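Local coordinates for lysyl-trna-dependent l-ysyl-phosphatidylgycerol synthase (Bacillus licheniformis, PDB 4V36), which probably transfers lysine from lysyl-tRNA to phosphatidylglycerol, yielding the lysyl-phosphatidylglycerol by which bacteria resist cationic antimicrobial peptides, at residues E117-L123 / T254-M260; Y140-E144 / I242-Q246; K132-L136 / E300-P304; H33-L37 / Y190-A194; Y148-Q154 / P195-S201. All coordinates share one frame; numbering follows the deposited sequence.

Interaction 1 of 5, residues E117-L123 / T254-M260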
# COMPACT_ATOMS: atom_id res chain seq x y z
N GLU A 117 -1.88 11.59 -0.64
CA GLU A 117 -1.27 11.60 0.69
C GLU A 117 -1.71 10.40 1.51
O GLU A 117 -2.87 9.99 1.46
CB GLU A 117 -1.61 12.90 1.42
CG GLU A 117 -0.93 14.13 0.85
CD GLU A 117 -1.44 15.43 1.47
OE1 GLU A 117 -2.67 15.63 1.50
OE2 GLU A 117 -0.60 16.24 1.91
N GLU A 118 -0.78 9.83 2.26
CA GLU A 118 -1.08 8.72 3.16
C GLU A 118 -1.58 9.24 4.50
O GLU A 118 -0.97 10.13 5.09
CB GLU A 118 0.15 7.83 3.36
CG GLU A 118 0.52 6.99 2.16
CD GLU A 118 1.71 6.09 2.42
OE1 GLU A 118 2.45 6.35 3.40
OE2 GLU A 118 1.90 5.11 1.67
N ALA A 119 -2.68 8.67 4.98
CA ALA A 119 -3.24 9.06 6.27
C ALA A 119 -2.52 8.33 7.40
O ALA A 119 -2.66 7.12 7.55
CB ALA A 119 -4.73 8.77 6.31
N ILE A 120 -1.76 9.08 8.19
CA ILE A 120 -1.03 8.51 9.32
C ILE A 120 -1.69 8.90 10.64
O ILE A 120 -1.65 10.06 11.04
CB ILE A 120 0.43 8.97 9.33
CG1 ILE A 120 1.06 8.79 7.95
CG2 ILE A 120 1.22 8.21 10.39
CD1 ILE A 120 1.01 7.37 7.43
N VAL A 121 -2.29 7.92 11.30
CA VAL A 121 -3.03 8.18 12.54
C VAL A 121 -2.17 7.93 13.78
O VAL A 121 -1.59 6.86 13.94
CB VAL A 121 -4.29 7.30 12.62
CG1 VAL A 121 -4.98 7.47 13.97
CG2 VAL A 121 -5.24 7.63 11.49
N ASP A 122 -2.10 8.94 14.64
CA ASP A 122 -1.40 8.82 15.92
C ASP A 122 -2.21 7.94 16.86
O ASP A 122 -3.29 8.32 17.31
CB ASP A 122 -1.16 10.20 16.53
CG ASP A 122 -0.15 10.18 17.66
OD1 ASP A 122 0.01 9.13 18.32
OD2 ASP A 122 0.50 11.22 17.90
N LEU A 123 -1.68 6.76 17.18
CA LEU A 123 -2.40 5.79 18.00
C LEU A 123 -2.46 6.19 19.47
O LEU A 123 -3.35 5.77 20.20
CB LEU A 123 -1.76 4.41 17.87
CG LEU A 123 -1.86 3.75 16.49
CD1 LEU A 123 -1.22 2.37 16.50
CD2 LEU A 123 -3.31 3.66 16.05
N THR A 254 3.00 3.18 17.62
CA THR A 254 2.79 4.62 17.76
C THR A 254 1.87 5.18 16.68
O THR A 254 1.03 6.04 16.95
CB THR A 254 4.13 5.38 17.72
OG1 THR A 254 5.02 4.84 18.71
CG2 THR A 254 3.92 6.86 18.00
N ALA A 255 2.02 4.69 15.45
CA ALA A 255 1.27 5.22 14.33
C ALA A 255 0.66 4.12 13.46
O ALA A 255 1.10 2.97 13.49
CB ALA A 255 2.16 6.12 13.48
N PHE A 256 -0.35 4.49 12.68
CA PHE A 256 -0.97 3.57 11.73
C PHE A 256 -1.12 4.23 10.37
O PHE A 256 -1.58 5.36 10.26
CB PHE A 256 -2.33 3.11 12.25
CG PHE A 256 -2.90 1.93 11.49
CD1 PHE A 256 -3.59 2.12 10.31
CD2 PHE A 256 -2.73 0.64 11.97
CE1 PHE A 256 -4.11 1.04 9.61
CE2 PHE A 256 -3.24 -0.44 11.28
CZ PHE A 256 -3.93 -0.24 10.10
N ASN A 257 -0.73 3.50 9.32
CA ASN A 257 -0.86 4.00 7.96
C ASN A 257 -2.16 3.50 7.34
O ASN A 257 -2.32 2.31 7.08
CB ASN A 257 0.34 3.55 7.11
CG ASN A 257 0.44 4.31 5.80
OD1 ASN A 257 -0.55 4.81 5.27
ND2 ASN A 257 1.66 4.38 5.26
N MET A 258 -3.10 4.41 7.12
CA MET A 258 -4.40 4.05 6.56
C MET A 258 -4.37 3.98 5.04
O MET A 258 -5.41 3.81 4.40
CB MET A 258 -5.48 5.04 7.02
CG MET A 258 -5.75 5.03 8.51
SD MET A 258 -7.21 5.99 8.93
CE MET A 258 -8.47 5.08 8.04
N GLY A 259 -3.19 4.12 4.46
CA GLY A 259 -3.05 4.08 3.02
C GLY A 259 -3.20 5.46 2.40
O GLY A 259 -3.50 6.43 3.08
N MET A 260 -2.99 5.53 1.08
CA MET A 260 -3.02 6.81 0.39
C MET A 260 -4.45 7.30 0.15
O MET A 260 -5.36 6.51 -0.08
CB MET A 260 -2.27 6.70 -0.95
CG MET A 260 -1.91 8.04 -1.56
SD MET A 260 -0.83 7.90 -2.99
CE MET A 260 -1.92 7.09 -4.15
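Glu118 and Asn257 show how a buried polar pair can be set by torsions on neighbouring strands. The glutamate chain runs extended beyond CG, and its OE1 accepts from Asn257 ND2 at 2.8 Å; the amide nitrogen comes in from above the carboxylate, 71° out of its plane, instead of along its rim. Asn257 reaches this place with CG anti to the backbone N (chi1 -166°), and its other end is also used: OD1 takes the backbone N-H of Gly259 in an Asx turn, which fixes the rotation of the amide. Ile120, on the same face, crosses the asparagine at a slant, its CD1 3.5 Å from Asn257 CG, while its CG2 branch meets Ala255 CB. The two strands, 111-122 and 255-261, are antiparallel neighbours in the middle of the large mixed sheet of this acetyltransferase-clan domain, and a beta bulge at Met258 and Gly259 shifts their register by one residue. Around the bulge Ala119 is gripped twice, its N donating to Gly259 O at 3.0 Å and its O receiving Met258 N at 2.8 Å. On the opposite face Val121 turns CG2 to Met258 SD, 3.6 Å away. Leu123 ends the ladder: its N donates to Thr254 O, and its CD2 rests 4.0 Å from Phe256 CB, with Phe245 of helix 236-251 packed against both residues.

Interaction 2 of 5, residues Y140-E144 / I242-Q246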
# COMPACT_ATOMS: atom_id res chain seq x y z
N TYR A 140 -18.71 1.64 17.26
CA TYR A 140 -18.00 0.71 18.13
C TYR A 140 -18.94 0.05 19.12
O TYR A 140 -18.91 -1.17 19.30
CB TYR A 140 -16.87 1.44 18.87
CG TYR A 140 -16.18 0.59 19.92
CD1 TYR A 140 -15.27 -0.39 19.56
CD2 TYR A 140 -16.44 0.79 21.27
CE1 TYR A 140 -14.64 -1.16 20.52
CE2 TYR A 140 -15.81 0.03 22.24
CZ TYR A 140 -14.91 -0.95 21.86
OH TYR A 140 -14.28 -1.71 22.82
N ASN A 141 -19.78 0.85 19.77
CA ASN A 141 -20.71 0.34 20.77
C ASN A 141 -21.71 -0.64 20.18
O ASN A 141 -22.07 -1.63 20.82
CB ASN A 141 -21.45 1.50 21.44
CG ASN A 141 -20.54 2.35 22.31
OD1 ASN A 141 -19.57 1.85 22.89
ND2 ASN A 141 -20.85 3.64 22.40
N ARG A 142 -22.15 -0.38 18.96
CA ARG A 142 -23.11 -1.25 18.29
C ARG A 142 -22.49 -2.61 17.98
O ARG A 142 -23.10 -3.66 18.21
CB ARG A 142 -23.63 -0.60 17.01
CG ARG A 142 -24.55 -1.49 16.18
CD ARG A 142 -25.36 -0.67 15.19
NE ARG A 142 -24.52 0.24 14.41
CZ ARG A 142 -23.98 -0.06 13.23
NH1 ARG A 142 -24.18 -1.26 12.69
NH2 ARG A 142 -23.24 0.83 12.59
N PHE A 143 -21.27 -2.60 17.46
CA PHE A 143 -20.54 -3.83 17.18
C PHE A 143 -20.24 -4.59 18.47
O PHE A 143 -20.28 -5.82 18.51
CB PHE A 143 -19.24 -3.54 16.43
CG PHE A 143 -19.41 -3.45 14.93
CD1 PHE A 143 -19.90 -2.30 14.34
CD2 PHE A 143 -19.07 -4.52 14.12
CE1 PHE A 143 -20.05 -2.22 12.97
CE2 PHE A 143 -19.22 -4.45 12.75
CZ PHE A 143 -19.71 -3.29 12.17
N GLU A 144 -19.94 -3.84 19.53
CA GLU A 144 -19.70 -4.44 20.84
C GLU A 144 -20.99 -5.01 21.42
O GLU A 144 -20.97 -6.05 22.08
CB GLU A 144 -19.10 -3.42 21.80
CG GLU A 144 -17.65 -3.08 21.53
CD GLU A 144 -16.71 -4.23 21.82
OE1 GLU A 144 -16.44 -4.49 23.01
OE2 GLU A 144 -16.25 -4.88 20.86
N ILE A 242 -11.19 1.00 14.09
CA ILE A 242 -11.28 1.26 15.52
C ILE A 242 -10.68 0.09 16.30
O ILE A 242 -9.89 0.29 17.22
CB ILE A 242 -12.74 1.49 15.97
CG1 ILE A 242 -13.27 2.80 15.39
CG2 ILE A 242 -12.84 1.53 17.48
CD1 ILE A 242 -14.75 3.03 15.65
N TYR A 243 -11.06 -1.13 15.93
CA TYR A 243 -10.50 -2.33 16.54
C TYR A 243 -9.01 -2.44 16.27
O TYR A 243 -8.24 -2.84 17.15
CB TYR A 243 -11.22 -3.58 16.04
CG TYR A 243 -12.59 -3.80 16.64
CD1 TYR A 243 -12.75 -4.00 18.01
CD2 TYR A 243 -13.72 -3.84 15.84
CE1 TYR A 243 -14.00 -4.20 18.56
CE2 TYR A 243 -14.97 -4.05 16.38
CZ TYR A 243 -15.11 -4.23 17.74
OH TYR A 243 -16.35 -4.44 18.28
N LEU A 244 -8.60 -2.08 15.06
CA LEU A 244 -7.19 -2.10 14.68
C LEU A 244 -6.36 -1.12 15.51
O LEU A 244 -5.28 -1.46 15.99
CB LEU A 244 -7.02 -1.79 13.19
CG LEU A 244 -7.18 -2.96 12.22
CD1 LEU A 244 -7.09 -2.48 10.78
CD2 LEU A 244 -6.13 -4.03 12.50
N PHE A 245 -6.88 0.09 15.66
CA PHE A 245 -6.18 1.13 16.41
C PHE A 245 -6.08 0.76 17.89
O PHE A 245 -5.10 1.09 18.56
CB PHE A 245 -6.87 2.48 16.25
CG PHE A 245 -6.82 3.03 14.84
CD1 PHE A 245 -5.99 2.46 13.89
CD2 PHE A 245 -7.60 4.11 14.48
CE1 PHE A 245 -5.95 2.95 12.60
CE2 PHE A 245 -7.57 4.61 13.19
CZ PHE A 245 -6.74 4.03 12.25
N GLN A 246 -7.11 0.09 18.40
CA GLN A 246 -7.11 -0.38 19.78
C GLN A 246 -6.04 -1.44 19.99
O GLN A 246 -5.30 -1.41 20.97
CB GLN A 246 -8.48 -0.94 20.16
CG GLN A 246 -8.52 -1.57 21.54
CD GLN A 246 -9.87 -2.19 21.87
OE1 GLN A 246 -10.77 -2.23 21.02
NE2 GLN A 246 -10.03 -2.67 23.09
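Tyr140 and Tyr243 meet between helix 134-145 and helix 236-251, the latter packing on the sheet through Leu244 and Phe245. The short segments run nearly at right angles (91°), with axes still 12.4 Å apart, so that long side chains must bridge the gap. The aromatic part of the contact is an oblique pair: the ring planes stand 54° apart, and the nearest atoms are the two CE1 carbons, Tyr140 CE1 and Tyr243 CE1, at 3.7 Å. Tyr140 extends toward helix 236-251 because its CG lies anti to the backbone N (chi1 173°).

Apolar contacts flank this pair. Ile242 brings its CG2 branch to Tyr140 CD1 at 3.7 Å, while Phe143 offers CB rather than its ring, 4.3 Å from Tyr243 CE2. The ring of Phe143 leads away instead, onto Pro233 and Tyr148.

The polar component is a single hydrogen bond, in which Tyr243 OH donates to Glu144 OE2 at 2.6 Å. The carboxylate uses its anti lone pair, and OE2 lies at the edge of the phenol, near its plane. Glu144 CG lies over one face of the Tyr140 ring, 3.5 Å above its plane and toward the rim; the bend at chi2 beyond it turns the carboxylate toward Tyr243 OH. The short bond from a phenol to an exposed carboxylate would probably favour the ionised glutamate while tethering the far end of Tyr243.

Interaction 3 of 5, residues K132-L136 / E300-P304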
# COMPACT_ATOMS: atom_id res chain seq x y z
N LYS A 132 -16.96 15.35 19.16
CA LYS A 132 -17.39 15.20 17.77
C LYS A 132 -17.25 13.76 17.31
O LYS A 132 -17.67 13.40 16.20
CB LYS A 132 -16.58 16.13 16.86
N ARG A 133 -16.65 12.93 18.16
CA ARG A 133 -16.44 11.52 17.85
C ARG A 133 -17.63 10.66 18.28
O ARG A 133 -17.47 9.50 18.65
CB ARG A 133 -15.16 11.01 18.51
CG ARG A 133 -13.89 11.62 17.94
CD ARG A 133 -13.62 11.11 16.53
NE ARG A 133 -12.47 11.77 15.92
CZ ARG A 133 -11.21 11.40 16.12
NH1 ARG A 133 -10.93 10.37 16.92
NH2 ARG A 133 -10.22 12.05 15.53
N ALA A 134 -18.82 11.24 18.24
CA ALA A 134 -20.04 10.54 18.63
C ALA A 134 -20.43 9.50 17.58
O ALA A 134 -21.09 8.51 17.88
CB ALA A 134 -21.17 11.52 18.86
N GLY A 135 -20.01 9.75 16.34
CA GLY A 135 -20.31 8.84 15.25
C GLY A 135 -19.53 7.55 15.34
O GLY A 135 -20.09 6.46 15.24
N LEU A 136 -18.22 7.67 15.54
CA LEU A 136 -17.35 6.51 15.63
C LEU A 136 -17.63 5.69 16.88
O LEU A 136 -17.57 4.46 16.86
CB LEU A 136 -15.88 6.93 15.61
CG LEU A 136 -15.38 7.59 14.32
CD1 LEU A 136 -13.90 7.95 14.43
CD2 LEU A 136 -15.62 6.67 13.13
N GLU A 300 -9.87 11.35 6.76
CA GLU A 300 -9.63 12.65 7.39
C GLU A 300 -10.29 12.75 8.76
O GLU A 300 -9.80 13.46 9.64
CB GLU A 300 -10.13 13.77 6.47
CG GLU A 300 -9.34 15.07 6.58
CD GLU A 300 -9.67 15.87 7.82
OE1 GLU A 300 -10.82 15.77 8.30
OE2 GLU A 300 -8.79 16.61 8.31
N LYS A 301 -11.40 12.04 8.94
CA LYS A 301 -12.15 12.12 10.20
C LYS A 301 -11.42 11.43 11.35
O LYS A 301 -11.84 11.51 12.50
CB LYS A 301 -13.55 11.51 10.03
CG LYS A 301 -13.56 10.01 9.82
CD LYS A 301 -14.99 9.50 9.70
CE LYS A 301 -15.03 7.98 9.59
NZ LYS A 301 -14.33 7.49 8.38
N TYR A 302 -10.32 10.76 11.03
CA TYR A 302 -9.46 10.17 12.05
C TYR A 302 -8.35 11.13 12.44
O TYR A 302 -7.45 10.79 13.20
CB TYR A 302 -8.88 8.84 11.57
CG TYR A 302 -9.91 7.73 11.44
CD1 TYR A 302 -10.29 6.98 12.54
CD2 TYR A 302 -10.49 7.44 10.21
CE1 TYR A 302 -11.23 5.98 12.43
CE2 TYR A 302 -11.43 6.43 10.09
CZ TYR A 302 -11.79 5.70 11.21
OH TYR A 302 -12.73 4.70 11.09
N LYS A 303 -8.43 12.35 11.90
CA LYS A 303 -7.44 13.40 12.13
C LYS A 303 -6.00 12.92 11.95
O LYS A 303 -5.21 12.95 12.90
CB LYS A 303 -7.61 14.00 13.53
CG LYS A 303 -8.61 15.15 13.61
CD LYS A 303 -10.04 14.69 13.37
CE LYS A 303 -11.00 15.86 13.30
NZ LYS A 303 -10.65 16.79 12.18
N PRO A 304 -5.64 12.48 10.74
CA PRO A 304 -4.30 11.94 10.52
C PRO A 304 -3.29 13.00 10.11
O PRO A 304 -3.66 14.12 9.78
CB PRO A 304 -4.52 10.95 9.37
CG PRO A 304 -5.58 11.63 8.55
CD PRO A 304 -6.46 12.41 9.51
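Arg133, at the N-cap position of helix 134-145, reaches across to the turn at 300-304 with the outer part of its side chain. From CB, the chain leaves with CG anti to the carbonyl carbon and bends at chi2 (-70°); CG and CD then carry it over the gap. The contact begins at NE, 3.5 Å from Lys301 O. CZ follows at 3.7 Å from the same Lys301 O, and NH2 also stands 3.5 Å from this oxygen, but the angles are too poor for hydrogen bonding. NH2 goes on to the aliphatic part of Lys303, whose CD lies 3.4 Å away at the edge of the guanidinium, while NH1 turns back to a weak bond with Thr127 O. Three residues on, Leu136 spreads its two methyls: CD1 sits 3.9 Å from Tyr302 CE1, and CD2 is 3.8 Å from Lys301 CE. Lys301 NZ bonds to Phe298 O and forms a salt bridge with Asp238, which also shares a hydrogen bond with Tyr302 OH. The type I turn from Glu300 to Lys303 therefore presents a carbonyl and lysine methylenes to the arginine, and its attraction to Lys301 O is probably electrostatic and loosely directed, beside a better defined apolar contact at Leu136.

Interaction 4 of 5, residues H33-L37 / Y190-A194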
# COMPACT_ATOMS: atom_id res chain seq x y z
N HIS A 33 6.85 -4.89 1.51
CA HIS A 33 6.18 -6.17 1.73
C HIS A 33 5.45 -6.66 0.48
O HIS A 33 5.19 -7.85 0.33
CB HIS A 33 5.19 -6.05 2.90
CG HIS A 33 4.66 -7.36 3.37
ND1 HIS A 33 3.37 -7.78 3.12
CD2 HIS A 33 5.24 -8.36 4.08
CE1 HIS A 33 3.18 -8.97 3.66
NE2 HIS A 33 4.30 -9.35 4.24
N LEU A 34 5.14 -5.73 -0.42
CA LEU A 34 4.43 -6.08 -1.65
C LEU A 34 5.28 -6.92 -2.60
O LEU A 34 4.78 -7.45 -3.59
CB LEU A 34 3.96 -4.81 -2.37
CG LEU A 34 2.83 -4.06 -1.65
CD1 LEU A 34 2.46 -2.80 -2.42
CD2 LEU A 34 1.63 -4.96 -1.48
N GLY A 35 6.57 -7.05 -2.28
CA GLY A 35 7.46 -7.87 -3.07
C GLY A 35 7.18 -9.36 -2.93
O GLY A 35 7.66 -10.17 -3.72
N PHE A 36 6.39 -9.72 -1.92
CA PHE A 36 6.05 -11.12 -1.69
C PHE A 36 4.89 -11.57 -2.57
O PHE A 36 4.46 -12.73 -2.49
CB PHE A 36 5.71 -11.35 -0.21
CG PHE A 36 6.88 -11.19 0.71
CD1 PHE A 36 7.90 -12.13 0.73
CD2 PHE A 36 6.96 -10.11 1.57
CE1 PHE A 36 8.98 -11.99 1.58
CE2 PHE A 36 8.04 -9.96 2.43
CZ PHE A 36 9.05 -10.90 2.43
N LEU A 37 4.38 -10.67 -3.40
CA LEU A 37 3.32 -11.00 -4.34
C LEU A 37 3.89 -11.75 -5.54
O LEU A 37 3.17 -12.45 -6.25
CB LEU A 37 2.59 -9.74 -4.80
CG LEU A 37 1.73 -9.02 -3.76
CD1 LEU A 37 1.13 -7.74 -4.34
CD2 LEU A 37 0.63 -9.94 -3.25
N TYR A 190 1.53 -15.21 -0.08
CA TYR A 190 1.59 -13.85 0.43
C TYR A 190 0.94 -13.73 1.80
O TYR A 190 1.46 -13.03 2.68
CB TYR A 190 0.92 -12.90 -0.57
CG TYR A 190 0.79 -11.47 -0.09
CD1 TYR A 190 1.91 -10.68 0.13
CD2 TYR A 190 -0.46 -10.90 0.11
CE1 TYR A 190 1.79 -9.37 0.55
CE2 TYR A 190 -0.59 -9.59 0.54
CZ TYR A 190 0.54 -8.83 0.76
OH TYR A 190 0.42 -7.53 1.18
N LEU A 191 -0.18 -14.41 1.99
CA LEU A 191 -0.93 -14.33 3.23
C LEU A 191 -0.23 -15.01 4.41
O LEU A 191 -0.54 -14.73 5.57
CB LEU A 191 -2.33 -14.93 3.04
CG LEU A 191 -3.27 -14.14 2.14
CD1 LEU A 191 -4.62 -14.83 2.01
CD2 LEU A 191 -3.44 -12.72 2.66
N GLN A 192 0.71 -15.91 4.11
CA GLN A 192 1.46 -16.61 5.15
C GLN A 192 2.59 -15.75 5.71
O GLN A 192 3.23 -16.12 6.69
CB GLN A 192 2.03 -17.92 4.61
CG GLN A 192 0.99 -18.94 4.18
CD GLN A 192 0.32 -19.65 5.34
OE1 GLN A 192 0.69 -19.45 6.50
NE2 GLN A 192 -0.65 -20.50 5.04
N LYS A 193 2.82 -14.60 5.08
CA LYS A 193 3.98 -13.77 5.40
C LYS A 193 3.71 -12.75 6.51
O LYS A 193 4.62 -12.03 6.93
CB LYS A 193 4.46 -13.04 4.15
CG LYS A 193 4.94 -13.95 3.03
CD LYS A 193 6.24 -14.63 3.40
CE LYS A 193 6.75 -15.49 2.26
NZ LYS A 193 5.83 -16.62 1.95
N ALA A 194 2.48 -12.69 7.00
CA ALA A 194 2.10 -11.66 7.96
C ALA A 194 0.90 -12.09 8.80
O ALA A 194 0.14 -12.96 8.39
CB ALA A 194 1.80 -10.36 7.23
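The ring of Tyr190 has Leu37 over one face and Phe36 at its edge. Leu37 sends CD2 to 3.6 Å from the ring centroid, only 15° off the normal, a clear CH-pi contact. Phe36 CB lies near the ring plane, 3.9 Å from Tyr190 CD1. His33 approaches obliquely: its ring is turned 48° from that of the tyrosine, its ND1 is 3.4 Å from Tyr190 CE1, and Tyr190 OH lies in the plane of the imidazole at its edge. The Phe36 ring carries Lys193 CD over one of its faces, and Lys193 CE comes within 3.9 Å of Phe36 CD1. That lysine bends at chi2 and chi4, laying its methylenes on the aromatic ring before NZ turns to Asp189 O.

Tyr190 points into this cluster with CG anti to the backbone N (chi1 174°), and its hydroxyl bonds to Asp224. At the other end of the imidazole His33 NE2 lies 3.7 Å from Lys193 CB, and 4.0 Å separates His33 NE2 from Ala194 CB; this nitrogen is buried here and has no partner in the model.

The pairing joins a 3-10 segment, which follows helix 16-25, to helix 188-191 and the residues after it. Because Asp224 belongs to the lysine amide pocket, Tyr190 is placed as a second-shell residue of that site, and the cluster around it probably helps to position Asp224.

Interaction 5 of 5, residues Y148-Q154 / P195-S201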
# COMPACT_ATOMS: atom_id res chain seq x y z
N TYR A 148 -19.68 -8.77 18.36
CA TYR A 148 -18.59 -9.03 17.43
C TYR A 148 -17.25 -8.99 18.16
O TYR A 148 -17.03 -8.15 19.03
CB TYR A 148 -18.60 -8.03 16.28
CG TYR A 148 -19.71 -8.27 15.29
CD1 TYR A 148 -20.97 -7.72 15.48
CD2 TYR A 148 -19.51 -9.05 14.16
CE1 TYR A 148 -22.00 -7.95 14.58
CE2 TYR A 148 -20.52 -9.28 13.26
CZ TYR A 148 -21.77 -8.73 13.47
OH TYR A 148 -22.78 -8.95 12.57
N THR A 149 -16.36 -9.92 17.81
CA THR A 149 -15.06 -10.01 18.46
C THR A 149 -13.91 -9.88 17.46
O THR A 149 -14.00 -10.37 16.34
CB THR A 149 -14.91 -11.33 19.23
OG1 THR A 149 -15.21 -12.43 18.37
CG2 THR A 149 -15.85 -11.36 20.43
N PHE A 150 -12.85 -9.21 17.88
CA PHE A 150 -11.70 -8.94 17.02
C PHE A 150 -10.49 -9.77 17.45
O PHE A 150 -10.10 -9.75 18.61
CB PHE A 150 -11.37 -7.44 17.06
CG PHE A 150 -10.23 -7.05 16.17
CD1 PHE A 150 -10.41 -6.90 14.81
CD2 PHE A 150 -8.97 -6.81 16.70
CE1 PHE A 150 -9.36 -6.53 13.99
CE2 PHE A 150 -7.92 -6.44 15.89
CZ PHE A 150 -8.12 -6.30 14.53
N HIS A 151 -9.91 -10.49 16.50
CA HIS A 151 -8.79 -11.38 16.80
C HIS A 151 -7.67 -11.26 15.77
O HIS A 151 -7.93 -11.12 14.57
CB HIS A 151 -9.26 -12.83 16.88
CG HIS A 151 -10.37 -13.06 17.86
ND1 HIS A 151 -10.15 -13.23 19.20
CD2 HIS A 151 -11.71 -13.14 17.68
CE1 HIS A 151 -11.31 -13.41 19.82
NE2 HIS A 151 -12.27 -13.36 18.91
N VAL A 152 -6.43 -11.33 16.24
CA VAL A 152 -5.27 -11.32 15.35
C VAL A 152 -4.59 -12.69 15.35
O VAL A 152 -4.11 -13.15 16.39
CB VAL A 152 -4.25 -10.24 15.74
CG1 VAL A 152 -2.98 -10.38 14.92
CG2 VAL A 152 -4.86 -8.85 15.56
N GLU A 153 -4.56 -13.33 14.19
CA GLU A 153 -3.99 -14.67 14.07
C GLU A 153 -2.56 -14.63 13.52
O GLU A 153 -2.22 -13.75 12.73
CB GLU A 153 -4.87 -15.55 13.18
CG GLU A 153 -6.34 -15.56 13.59
CD GLU A 153 -6.56 -16.20 14.95
OE1 GLU A 153 -5.75 -17.07 15.35
OE2 GLU A 153 -7.55 -15.83 15.62
N GLN A 154 -1.75 -15.59 13.94
CA GLN A 154 -0.36 -15.67 13.50
C GLN A 154 -0.13 -16.85 12.57
O GLN A 154 -0.71 -17.92 12.77
CB GLN A 154 0.57 -15.79 14.72
CG GLN A 154 0.38 -14.70 15.76
CD GLN A 154 0.89 -13.35 15.30
OE1 GLN A 154 1.76 -13.26 14.44
NE2 GLN A 154 0.34 -12.29 15.88
N PRO A 195 0.74 -11.48 9.99
CA PRO A 195 -0.44 -11.76 10.82
C PRO A 195 -1.73 -11.38 10.11
O PRO A 195 -1.74 -10.46 9.29
CB PRO A 195 -0.21 -10.88 12.05
CG PRO A 195 1.25 -10.67 12.11
CD PRO A 195 1.71 -10.61 10.69
N ILE A 196 -2.81 -12.08 10.43
CA ILE A 196 -4.11 -11.77 9.85
C ILE A 196 -5.12 -11.46 10.95
O ILE A 196 -5.36 -12.28 11.83
CB ILE A 196 -4.64 -12.92 8.98
CG1 ILE A 196 -3.74 -13.13 7.76
CG2 ILE A 196 -6.07 -12.64 8.53
CD1 ILE A 196 -4.20 -14.24 6.85
N ALA A 197 -5.70 -10.27 10.89
CA ALA A 197 -6.72 -9.86 11.85
C ALA A 197 -8.10 -10.17 11.30
O ALA A 197 -8.41 -9.86 10.16
CB ALA A 197 -6.59 -8.38 12.16
N VAL A 198 -8.94 -10.80 12.12
CA VAL A 198 -10.28 -11.17 11.70
C VAL A 198 -11.35 -10.60 12.63
O VAL A 198 -11.10 -10.33 13.80
CB VAL A 198 -10.46 -12.70 11.62
CG1 VAL A 198 -9.53 -13.29 10.58
CG2 VAL A 198 -10.21 -13.33 12.99
N LEU A 199 -12.55 -10.41 12.08
CA LEU A 199 -13.70 -10.00 12.87
C LEU A 199 -14.76 -11.10 12.83
O LEU A 199 -15.28 -11.43 11.76
CB LEU A 199 -14.28 -8.68 12.37
CG LEU A 199 -15.38 -8.08 13.24
CD1 LEU A 199 -14.81 -7.60 14.56
CD2 LEU A 199 -16.11 -6.95 12.52
N LYS A 200 -15.06 -11.67 13.99
CA LYS A 200 -16.02 -12.77 14.07
C LYS A 200 -17.33 -12.33 14.70
O LYS A 200 -17.36 -11.43 15.54
CB LYS A 200 -15.44 -13.94 14.86
CG LYS A 200 -14.25 -14.62 14.20
CD LYS A 200 -13.77 -15.80 15.04
CE LYS A 200 -12.61 -16.52 14.38
NZ LYS A 200 -12.16 -17.68 15.19
N SER A 201 -18.42 -12.97 14.29
CA SER A 201 -19.73 -12.74 14.90
C SER A 201 -19.84 -13.52 16.20
O SER A 201 -18.87 -14.14 16.64
CB SER A 201 -20.85 -13.13 13.93
OG SER A 201 -20.76 -14.51 13.59
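Phe150 and Ala197 make the apolar centre, with Phe150 CZ 3.5 Å from Ala197 CB; with CG anti to the backbone N (chi1 -178°) the ring leans off its paired Leu199 and diagonally onto Ala197. Val152 widens the patch on the same face, its CG2 3.8 Å from Ala197 CB and its CG1 beside Pro195 CB. Leu199 completes it, bringing CD1 to the edge of the Phe150 ring, and helix 236-251 packs over this face. The opposite face is more polar. Val198 puts CG2 4.0 Å from His151 CB and packs against Phe161 and Leu165 of helix 159-173, whereas Thr149 OG1 donates to His151 NE2 at 3.1 Å along its own strand. Lys200 stretches out fully extended, its NZ 5.0 Å from Glu153 OE2, too far for a salt bridge, though a mild attraction is likely. Six backbone hydrogen bonds join the strands. This regular antiparallel ladder ends the mixed sheet, strand 149-153 being its outermost member on this side.

Interactions 1 and 5 belong to the same sheet, one in its middle and the other at an end, with centres about 21 Å apart. Helix 236-251, in interaction 2, bridges them, its Leu244 meeting both Phe256 and Phe150. Interaction 2 also joins interaction 5 through a probable hydrogen bond between Phe143 O and Tyr148 N, 3.0 Å. Interaction 3 shares helix 134-145 with interaction 2 and adds Tyr302, which reaches Val121 and Met258 of interaction 1. Interaction 4 stands about 31 Å between centres from interaction 3 but touches interaction 5, Leu191 O lying 3.9 Å from Ile196 CD1. Leu34 comes within about 7 Å of the lysine amide, and Gly259 of interaction 1 within about 9 Å.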